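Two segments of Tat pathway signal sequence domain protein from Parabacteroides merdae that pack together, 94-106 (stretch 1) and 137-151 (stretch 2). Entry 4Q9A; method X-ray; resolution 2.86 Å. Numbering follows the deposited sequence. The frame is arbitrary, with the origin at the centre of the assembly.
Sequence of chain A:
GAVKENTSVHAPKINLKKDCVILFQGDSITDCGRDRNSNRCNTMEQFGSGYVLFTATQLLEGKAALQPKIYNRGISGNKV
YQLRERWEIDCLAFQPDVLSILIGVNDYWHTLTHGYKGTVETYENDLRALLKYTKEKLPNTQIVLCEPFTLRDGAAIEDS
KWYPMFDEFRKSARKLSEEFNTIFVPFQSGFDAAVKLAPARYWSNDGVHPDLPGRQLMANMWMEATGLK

Stretch 1 94-106: FQPDVLSILIGVN
Stretch 2 137-151: KLPNTQIVLCEPFTL

Neighbouring parallel strands are joined by a ladder in which one strand's alternate residues supply both N-H and C=O, and residues 94-106 and 137-151 of this Tat pathway signal sequence domain protein are a clear example. The shortest polar contact precedes the ladder: the hydroxyl OG1 of Thr141 (chi1 m) donates to the carbonyl O of Pro96 at 2.6 Å. Gln142 N then donates to Asp97 O (3.0 Å, nearly linear at 176°), Leu99 N to Gln142 O (2.9 Å), Val144 N to Leu99 O (2.9 Å), Ile101 N to Val144 O (2.9 Å) and Cys146 N to Ile101 O (2.8 Å). Leu99 and Ile101 thus each bond two residues that flank their own partner, the signature of parallel pairing. Weaker CA-H...O contacts share three of the ladder's acceptors: Val98 CA to Gln142 O (3.3 Å), Ile143 CA to Leu99 O (3.3 Å) and Ser100 CA to Val144 O (3.2 Å).

The register is a constant offset of 44: Val98 faces Gln142, Leu99 Ile143, Ser100 Val144 and Ile101 Leu145, with paired CA atoms 4.5 to 5.1 Å apart. Both strands are extended, with phi from -135° to -90° and psi from 102° to 145°, and their axes run in the same direction at 17°, approaching to 4.7 Å. Before the second strand, a type I turn from Leu138 to Thr141 is closed by Thr141 N to Leu138 O at 3.2 Å. Gln95, just past a helix, has positive phi (50/55).

Because successive side chains alternate, Val98, Ser100, Gln142 and Val144 share one face, where Val98 CG1 meets Val144 CG2 at 4.1 Å (chi1 t in both). Leu99, Ile101, Ile143 and Leu145 occupy the other: Ile101 (m, t) places CD1 4.1 Å from Ile143 CG2 and CB 4.0 Å from Leu145 CD1, the leucine being t, p.

Apolar contacts extend the interface at both ends. Leu138 (m, t) points toward stretch 1, its CD1 3.6 Å from Pro96 CD. Beyond the ladder, Leu102 (t, p) sets CD1 3.7 Å from Cys146 CB and CD2 4.2 Å from CE2 at the edge of the Phe149 ring (chi1 p). Gly104 (146/-31) leaves room for Pro148, its CA 4.1 Å from Pro148 CB; a side chain there would clash with that CB, and the backbone angles themselves call for glycine. Val105 (p) follows, with CG2 4.0 Å from Phe149 O. Together the stretches bury 899 Å².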

ATOM      1  N   PHE A  94     -18.031   0.755 -17.349  1.00 42.66           N
ATOM      2  CA  PHE A  94     -17.967   0.788 -15.896  1.00 41.17           C
ATOM      3  C   PHE A  94     -18.879   1.831 -15.303  1.00 45.41           C
ATOM      4  O   PHE A  94     -19.192   1.744 -14.105  1.00 43.62           O
ATOM      5  CB  PHE A  94     -16.521   1.073 -15.443  1.00 41.70           C
ATOM      6  CG  PHE A  94     -15.603  -0.087 -15.675  1.00 42.12           C
ATOM      7  CD1 PHE A  94     -14.986  -0.272 -16.909  1.00 44.82           C
ATOM      8  CD2 PHE A  94     -15.384  -1.025 -14.677  1.00 43.65           C
ATOM      9  CE1 PHE A  94     -14.156  -1.371 -17.136  1.00 45.39           C
ATOM     10  CE2 PHE A  94     -14.537  -2.124 -14.901  1.00 46.54           C
ATOM     11  CZ  PHE A  94     -13.922  -2.281 -16.126  1.00 44.68           C
ATOM     12  N   GLN A  95     -19.253   2.853 -16.117  1.00 43.37           N
ATOM     13  CA  GLN A  95     -20.026   4.026 -15.699  1.00 43.34           C
ATOM     14  C   GLN A  95     -19.354   4.620 -14.444  1.00 49.30           C
ATOM     15  O   GLN A  95     -19.992   4.694 -13.389  1.00 50.36           O
ATOM     16  CB  GLN A  95     -21.494   3.665 -15.468  1.00 44.29           C
ATOM     17  CG  GLN A  95     -22.265   3.545 -16.745  1.00 46.86           C
ATOM     18  CD  GLN A  95     -23.597   2.934 -16.481  1.00 68.10           C
ATOM     19  OE1 GLN A  95     -24.423   3.494 -15.750  1.00 60.42           O
ATOM     20  NE2 GLN A  95     -23.816   1.748 -17.051  1.00 66.56           N
ATOM     21  N   PRO A  96     -18.034   4.949 -14.507  1.00 46.12           N
ATOM     22  CA  PRO A  96     -17.344   5.418 -13.298  1.00 45.94           C
ATOM     23  C   PRO A  96     -17.849   6.748 -12.754  1.00 50.77           C
ATOM     24  O   PRO A  96     -18.070   7.710 -13.503  1.00 50.45           O
ATOM     25  CB  PRO A  96     -15.884   5.543 -13.744  1.00 47.21           C
ATOM     26  CG  PRO A  96     -15.955   5.723 -15.236  1.00 51.56           C
ATOM     27  CD  PRO A  96     -17.103   4.882 -15.656  1.00 47.52           C
ATOM     28  N   ASP A  97     -18.009   6.794 -11.431  1.00 47.22           N
ATOM     29  CA  ASP A  97     -18.398   7.998 -10.706  1.00 47.15           C
ATOM     30  C   ASP A  97     -17.179   8.945 -10.629  1.00 52.38           C
ATOM     31  O   ASP A  97     -17.318  10.178 -10.701  1.00 53.95           O
ATOM     32  CB  ASP A  97     -18.939   7.610  -9.320  1.00 48.53           C
ATOM     33  CG  ASP A  97     -20.277   6.870  -9.390  1.00 56.37           C
ATOM     34  OD1 ASP A  97     -21.228   7.417  -9.981  1.00 58.66           O
ATOM     35  OD2 ASP A  97     -20.371   5.753  -8.844  1.00 57.98           O
ATOM     36  N   VAL A  98     -15.981   8.341 -10.517  1.00 48.01           N
ATOM     37  CA  VAL A  98     -14.685   9.014 -10.454  1.00 47.44           C
ATOM     38  C   VAL A  98     -13.730   8.278 -11.398  1.00 49.70           C
ATOM     39  O   VAL A  98     -13.467   7.086 -11.219  1.00 49.49           O
ATOM     40  CB  VAL A  98     -14.139   9.097  -9.005  1.00 51.16           C
ATOM     41  CG1 VAL A  98     -12.737   9.692  -8.969  1.00 50.76           C
ATOM     42  CG2 VAL A  98     -15.075   9.900  -8.122  1.00 51.86           C
ATOM     43  N   LEU A  99     -13.238   8.984 -12.407  1.00 44.18           N
ATOM     44  CA  LEU A  99     -12.315   8.424 -13.387  1.00 42.73           C
ATOM     45  C   LEU A  99     -10.959   9.136 -13.286  1.00 43.01           C
ATOM     46  O   LEU A  99     -10.905  10.353 -13.258  1.00 41.76           O
ATOM     47  CB  LEU A  99     -12.927   8.537 -14.809  1.00 43.58           C
ATOM     48  CG  LEU A  99     -12.017   8.283 -16.011  1.00 47.96           C
ATOM     49  CD1 LEU A  99     -11.670   6.805 -16.160  1.00 47.87           C
ATOM     50  CD2 LEU A  99     -12.641   8.814 -17.252  1.00 50.92           C
ATOM     51  N   SER A 100      -9.878   8.365 -13.219  1.00 39.50           N
ATOM     52  CA  SER A 100      -8.517   8.875 -13.096  1.00 39.16           C
ATOM     53  C   SER A 100      -7.717   8.488 -14.336  1.00 45.83           C
ATOM     54  O   SER A 100      -7.741   7.324 -14.764  1.00 46.53           O
ATOM     55  CB  SER A 100      -7.851   8.362 -11.820  1.00 39.40           C
ATOM     56  OG  SER A 100      -6.469   8.678 -11.808  1.00 44.42           O
ATOM     57  N   ILE A 101      -7.038   9.478 -14.933  1.00 41.79           N
ATOM     58  CA  ILE A 101      -6.260   9.269 -16.149  1.00 40.95           C
ATOM     59  C   ILE A 101      -4.829   9.763 -15.954  1.00 45.50           C
ATOM     60  O   ILE A 101      -4.612  10.906 -15.545  1.00 44.71           O
ATOM     61  CB  ILE A 101      -6.942   9.940 -17.390  1.00 43.55           C
ATOM     62  CG1 ILE A 101      -8.377   9.394 -17.594  1.00 43.63           C
ATOM     63  CG2 ILE A 101      -6.075   9.782 -18.683  1.00 42.26           C
ATOM     64  CD1 ILE A 101      -9.305  10.300 -18.297  1.00 55.65           C
ATOM     65  N   LEU A 102      -3.863   8.890 -16.264  1.00 43.15           N
ATOM     66  CA  LEU A 102      -2.433   9.194 -16.256  1.00 44.17           C
ATOM     67  C   LEU A 102      -1.892   8.690 -17.582  1.00 49.66           C
ATOM     68  O   LEU A 102      -1.758   7.484 -17.773  1.00 48.28           O
ATOM     69  CB  LEU A 102      -1.691   8.582 -15.036  1.00 43.87           C
ATOM     70  CG  LEU A 102      -0.154   8.672 -15.028  1.00 48.97           C
ATOM     71  CD1 LEU A 102       0.339  10.132 -15.005  1.00 50.38           C
ATOM     72  CD2 LEU A 102       0.435   7.908 -13.873  1.00 50.52           C
ATOM     73  N   ILE A 103      -1.652   9.607 -18.517  1.00 49.04           N
ATOM     74  CA  ILE A 103      -1.175   9.272 -19.852  1.00 50.49           C
ATOM     75  C   ILE A 103      -0.318  10.434 -20.391  1.00 57.83           C
ATOM     76  O   ILE A 103      -0.599  11.608 -20.077  1.00 58.95           O
ATOM     77  CB  ILE A 103      -2.386   8.901 -20.778  1.00 53.78           C
ATOM     78  CG1 ILE A 103      -1.994   7.963 -21.924  1.00 55.17           C
ATOM     79  CG2 ILE A 103      -3.222  10.084 -21.239  1.00 54.77           C
ATOM     80  CD1 ILE A 103      -1.984   6.465 -21.543  1.00 59.89           C
ATOM     81  N   GLY A 104       0.729  10.089 -21.154  1.00 53.18           N
ATOM     82  CA  GLY A 104       1.606  11.082 -21.749  1.00 52.83           C
ATOM     83  C   GLY A 104       3.066  10.729 -21.883  1.00 56.88           C
ATOM     84  O   GLY A 104       3.733  11.234 -22.791  1.00 57.74           O
ATOM     85  N   VAL A 105       3.595   9.908 -20.972  1.00 53.07           N
ATOM     86  CA  VAL A 105       5.016   9.565 -21.005  1.00 53.64           C
ATOM     87  C   VAL A 105       5.345   8.744 -22.272  1.00 59.92           C
ATOM     88  O   VAL A 105       6.370   8.999 -22.904  1.00 60.86           O
ATOM     89  CB  VAL A 105       5.495   8.885 -19.697  1.00 57.04           C
ATOM     90  CG1 VAL A 105       5.013   7.436 -19.580  1.00 56.75           C
ATOM     91  CG2 VAL A 105       7.010   8.980 -19.541  1.00 57.63           C
ATOM     92  N   ASN A 106       4.463   7.806 -22.656  1.00 57.75           N
ATOM     93  CA  ASN A 106       4.662   6.950 -23.831  1.00 59.29           C
ATOM     94  C   ASN A 106       4.513   7.748 -25.130  1.00 64.14           C
ATOM     95  O   ASN A 106       5.269   7.531 -26.081  1.00 65.35           O
ATOM     96  CB  ASN A 106       3.704   5.770 -23.801  1.00 61.41           C
ATOM     97  CG  ASN A 106       4.097   4.721 -22.797  1.00 80.32           C
ATOM     98  OD1 ASN A 106       5.278   4.505 -22.519  1.00 66.71           O
ATOM     99  ND2 ASN A 106       3.115   4.033 -22.238  1.00 76.21           N
ATOM    100  N   LYS A 137     -20.426  11.298 -22.977  1.00 56.06           N
ATOM    101  CA  LYS A 137     -21.039   9.998 -22.682  1.00 55.36           C
ATOM    102  C   LYS A 137     -21.313   9.772 -21.170  1.00 58.43           C
ATOM    103  O   LYS A 137     -22.305   9.124 -20.831  1.00 59.73           O
ATOM    104  CB  LYS A 137     -20.185   8.843 -23.255  1.00 56.81           C
ATOM    105  CG  LYS A 137     -20.052   8.843 -24.794  1.00 60.28           C
ATOM    106  CD  LYS A 137     -21.365   8.531 -25.533  1.00 61.12           C
ATOM    107  CE  LYS A 137     -21.197   7.634 -26.734  1.00 70.01           C
ATOM    108  NZ  LYS A 137     -22.509   7.302 -27.349  1.00 79.60           N
ATOM    109  N   LEU A 138     -20.470  10.297 -20.277  1.00 51.75           N
ATOM    110  CA  LEU A 138     -20.692  10.188 -18.832  1.00 50.14           C
ATOM    111  C   LEU A 138     -20.680  11.599 -18.238  1.00 56.08           C
ATOM    112  O   LEU A 138     -19.662  12.020 -17.682  1.00 55.88           O
ATOM    113  CB  LEU A 138     -19.628   9.299 -18.162  1.00 48.47           C
ATOM    114  CG  LEU A 138     -19.544   7.814 -18.551  1.00 51.81           C
ATOM    115  CD1 LEU A 138     -18.151   7.245 -18.230  1.00 49.91           C
ATOM    116  CD2 LEU A 138     -20.628   6.984 -17.866  1.00 52.45           C
ATOM    117  N   PRO A 139     -21.769  12.386 -18.412  1.00 54.22           N
ATOM    118  CA  PRO A 139     -21.752  13.784 -17.957  1.00 54.11           C
ATOM    119  C   PRO A 139     -21.624  14.014 -16.448  1.00 57.65           C
ATOM    120  O   PRO A 139     -21.336  15.145 -16.059  1.00 57.48           O
ATOM    121  CB  PRO A 139     -23.075  14.335 -18.474  1.00 57.13           C
ATOM    122  CG  PRO A 139     -23.924  13.178 -18.705  1.00 61.80           C
ATOM    123  CD  PRO A 139     -23.026  12.082 -19.128  1.00 56.92           C
ATOM    124  N   ASN A 140     -21.789  12.978 -15.606  1.00 53.99           N
ATOM    125  CA  ASN A 140     -21.654  13.134 -14.147  1.00 53.60           C
ATOM    126  C   ASN A 140     -20.327  12.606 -13.608  1.00 57.24           C
ATOM    127  O   ASN A 140     -20.088  12.659 -12.397  1.00 58.01           O
ATOM    128  CB  ASN A 140     -22.783  12.434 -13.413  1.00 54.42           C
ATOM    129  CG  ASN A 140     -24.154  12.875 -13.830  1.00 59.80           C
ATOM    130  OD1 ASN A 140     -24.984  12.046 -14.212  1.00 62.82           O
ATOM    131  ND2 ASN A 140     -24.410  14.176 -13.786  1.00 32.48           N
ATOM    132  N   THR A 141     -19.464  12.089 -14.482  1.00 52.76           N
ATOM    133  CA  THR A 141     -18.179  11.570 -14.044  1.00 51.69           C
ATOM    134  C   THR A 141     -17.245  12.723 -13.646  1.00 56.01           C
ATOM    135  O   THR A 141     -17.093  13.717 -14.387  1.00 58.34           O
ATOM    136  CB  THR A 141     -17.558  10.677 -15.123  1.00 61.33           C
ATOM    137  OG1 THR A 141     -18.451   9.575 -15.334  1.00 68.99           O
ATOM    138  CG2 THR A 141     -16.179  10.136 -14.720  1.00 56.86           C
ATOM    139  N   GLN A 142     -16.632  12.560 -12.466  1.00 47.57           N
ATOM    140  CA  GLN A 142     -15.632  13.442 -11.930  1.00 45.02           C
ATOM    141  C   GLN A 142     -14.288  12.922 -12.424  1.00 48.65           C
ATOM    142  O   GLN A 142     -13.925  11.776 -12.136  1.00 46.09           O
ATOM    143  CB  GLN A 142     -15.720  13.453 -10.406  1.00 45.29           C
ATOM    144  CG  GLN A 142     -16.981  14.076  -9.861  1.00 38.54           C
ATOM    145  CD  GLN A 142     -16.979  14.044  -8.354  1.00 53.37           C
ATOM    146  OE1 GLN A 142     -16.276  14.815  -7.680  1.00 60.14           O
ATOM    147  NE2 GLN A 142     -17.779  13.164  -7.788  1.00 28.44           N
ATOM    148  N   ILE A 143     -13.574  13.740 -13.222  1.00 47.03           N
ATOM    149  CA  ILE A 143     -12.276  13.351 -13.768  1.00 45.68           C
ATOM    150  C   ILE A 143     -11.116  13.908 -12.894  1.00 49.13           C
ATOM    151  O   ILE A 143     -11.133  15.062 -12.442  1.00 49.87           O
ATOM    152  CB  ILE A 143     -12.111  13.759 -15.261  1.00 48.88           C
ATOM    153  CG1 ILE A 143     -13.311  13.327 -16.104  1.00 48.83           C
ATOM    154  CG2 ILE A 143     -10.805  13.196 -15.842  1.00 49.91           C
ATOM    155  CD1 ILE A 143     -13.338  13.905 -17.504  1.00 55.36           C
ATOM    156  N   VAL A 144     -10.120  13.031 -12.674  1.00 43.20           N
ATOM    157  CA  VAL A 144      -8.850  13.246 -12.005  1.00 41.34           C
ATOM    158  C   VAL A 144      -7.821  13.039 -13.098  1.00 45.64           C
ATOM    159  O   VAL A 144      -7.578  11.902 -13.498  1.00 43.92           O
ATOM    160  CB  VAL A 144      -8.593  12.323 -10.772  1.00 42.68           C
ATOM    161  CG1 VAL A 144      -7.330  12.738 -10.045  1.00 41.98           C
ATOM    162  CG2 VAL A 144      -9.764  12.314  -9.815  1.00 42.48           C
ATOM    163  N   LEU A 145      -7.285  14.140 -13.639  1.00 44.43           N
ATOM    164  CA  LEU A 145      -6.248  14.105 -14.663  1.00 44.07           C
ATOM    165  C   LEU A 145      -4.898  14.271 -13.973  1.00 50.67           C
ATOM    166  O   LEU A 145      -4.709  15.230 -13.227  1.00 52.09           O
ATOM    167  CB  LEU A 145      -6.490  15.169 -15.743  1.00 43.98           C
ATOM    168  CG  LEU A 145      -5.651  15.022 -17.012  1.00 47.63           C
ATOM    169  CD1 LEU A 145      -6.022  13.766 -17.802  1.00 46.24           C
ATOM    170  CD2 LEU A 145      -5.756  16.249 -17.868  1.00 50.69           C
ATOM    171  N   CYS A 146      -3.990  13.303 -14.174  1.00 47.68           N
ATOM    172  CA  CYS A 146      -2.665  13.258 -13.550  1.00 48.44           C
ATOM    173  C   CYS A 146      -1.576  13.812 -14.472  1.00 52.38           C
ATOM    174  O   CYS A 146      -1.619  13.610 -15.699  1.00 52.79           O
ATOM    175  CB  CYS A 146      -2.336  11.831 -13.131  1.00 49.03           C
ATOM    176  SG  CYS A 146      -3.509  11.104 -11.959  1.00 52.79           S
ATOM    177  N   GLU A 147      -0.582  14.475 -13.866  1.00 48.02           N
ATOM    178  CA  GLU A 147       0.547  15.052 -14.591  1.00 48.49           C
ATOM    179  C   GLU A 147       1.539  13.949 -15.015  1.00 52.18           C
ATOM    180  O   GLU A 147       2.084  13.263 -14.132  1.00 50.70           O
ATOM    181  CB  GLU A 147       1.273  16.131 -13.733  1.00 50.08           C
ATOM    182  CG  GLU A 147       2.312  16.942 -14.490  1.00 55.69           C
ATOM    183  CD  GLU A 147       3.062  17.998 -13.700  1.00 74.75           C
ATOM    184  OE1 GLU A 147       3.310  17.786 -12.491  1.00 58.28           O
ATOM    185  OE2 GLU A 147       3.431  19.030 -14.305  1.00 72.12           O
ATOM    186  N   PRO A 148       1.830  13.798 -16.342  1.00 48.94           N
ATOM    187  CA  PRO A 148       2.893  12.852 -16.759  1.00 48.56           C
ATOM    188  C   PRO A 148       4.246  13.365 -16.227  1.00 55.80           C
ATOM    189  O   PRO A 148       4.415  14.587 -16.096  1.00 57.63           O
ATOM    190  CB  PRO A 148       2.802  12.855 -18.282  1.00 50.44           C
ATOM    191  CG  PRO A 148       2.180  14.150 -18.626  1.00 55.79           C
ATOM    192  CD  PRO A 148       1.309  14.571 -17.487  1.00 50.66           C
ATOM    193  N   PHE A 149       5.171  12.465 -15.835  1.00 52.40           N
ATOM    194  CA  PHE A 149       6.411  12.869 -15.162  1.00 53.21           C
ATOM    195  C   PHE A 149       7.636  12.023 -15.506  1.00 58.02           C
ATOM    196  O   PHE A 149       7.507  10.928 -16.052  1.00 58.55           O
ATOM    197  CB  PHE A 149       6.192  12.758 -13.626  1.00 54.77           C
ATOM    198  CG  PHE A 149       5.792  11.358 -13.187  1.00 55.37           C
ATOM    199  CD1 PHE A 149       6.756  10.396 -12.902  1.00 58.51           C
ATOM    200  CD2 PHE A 149       4.453  10.980 -13.139  1.00 56.09           C
ATOM    201  CE1 PHE A 149       6.388   9.084 -12.584  1.00 58.74           C
ATOM    202  CE2 PHE A 149       4.087   9.676 -12.806  1.00 58.05           C
ATOM    203  CZ  PHE A 149       5.058   8.736 -12.527  1.00 56.62           C
ATOM    204  N   THR A 150       8.819  12.486 -15.044  1.00 54.54           N
ATOM    205  CA  THR A 150      10.118  11.809 -15.153  1.00 54.07           C
ATOM    206  C   THR A 150      11.064  12.213 -14.021  1.00 58.69           C
ATOM    207  O   THR A 150      11.039  13.359 -13.552  1.00 59.18           O
ATOM    208  CB  THR A 150      10.849  12.104 -16.480  1.00 55.42           C
ATOM    209  OG1 THR A 150      11.110  13.510 -16.564  1.00 56.45           O
ATOM    210  CG2 THR A 150      10.126  11.571 -17.721  1.00 51.32           C
ATOM    211  N   LEU A 151      11.954  11.283 -13.650  1.00 54.08           N
ATOM    212  CA  LEU A 151      13.039  11.483 -12.711  1.00 53.58           C
ATOM    213  C   LEU A 151      14.337  11.495 -13.579  1.00 58.56           C
ATOM    214  O   LEU A 151      14.695  10.481 -14.183  1.00 57.53           O
ATOM    215  CB  LEU A 151      12.998  10.409 -11.617  1.00 53.03           C
ATOM    216  CG  LEU A 151      11.823  10.537 -10.602  1.00 56.70           C
ATOM    217  CD1 LEU A 151      10.576   9.717 -11.044  1.00 55.38           C
ATOM    218  CD2 LEU A 151      12.259  10.112  -9.205  1.00 56.80           C
TER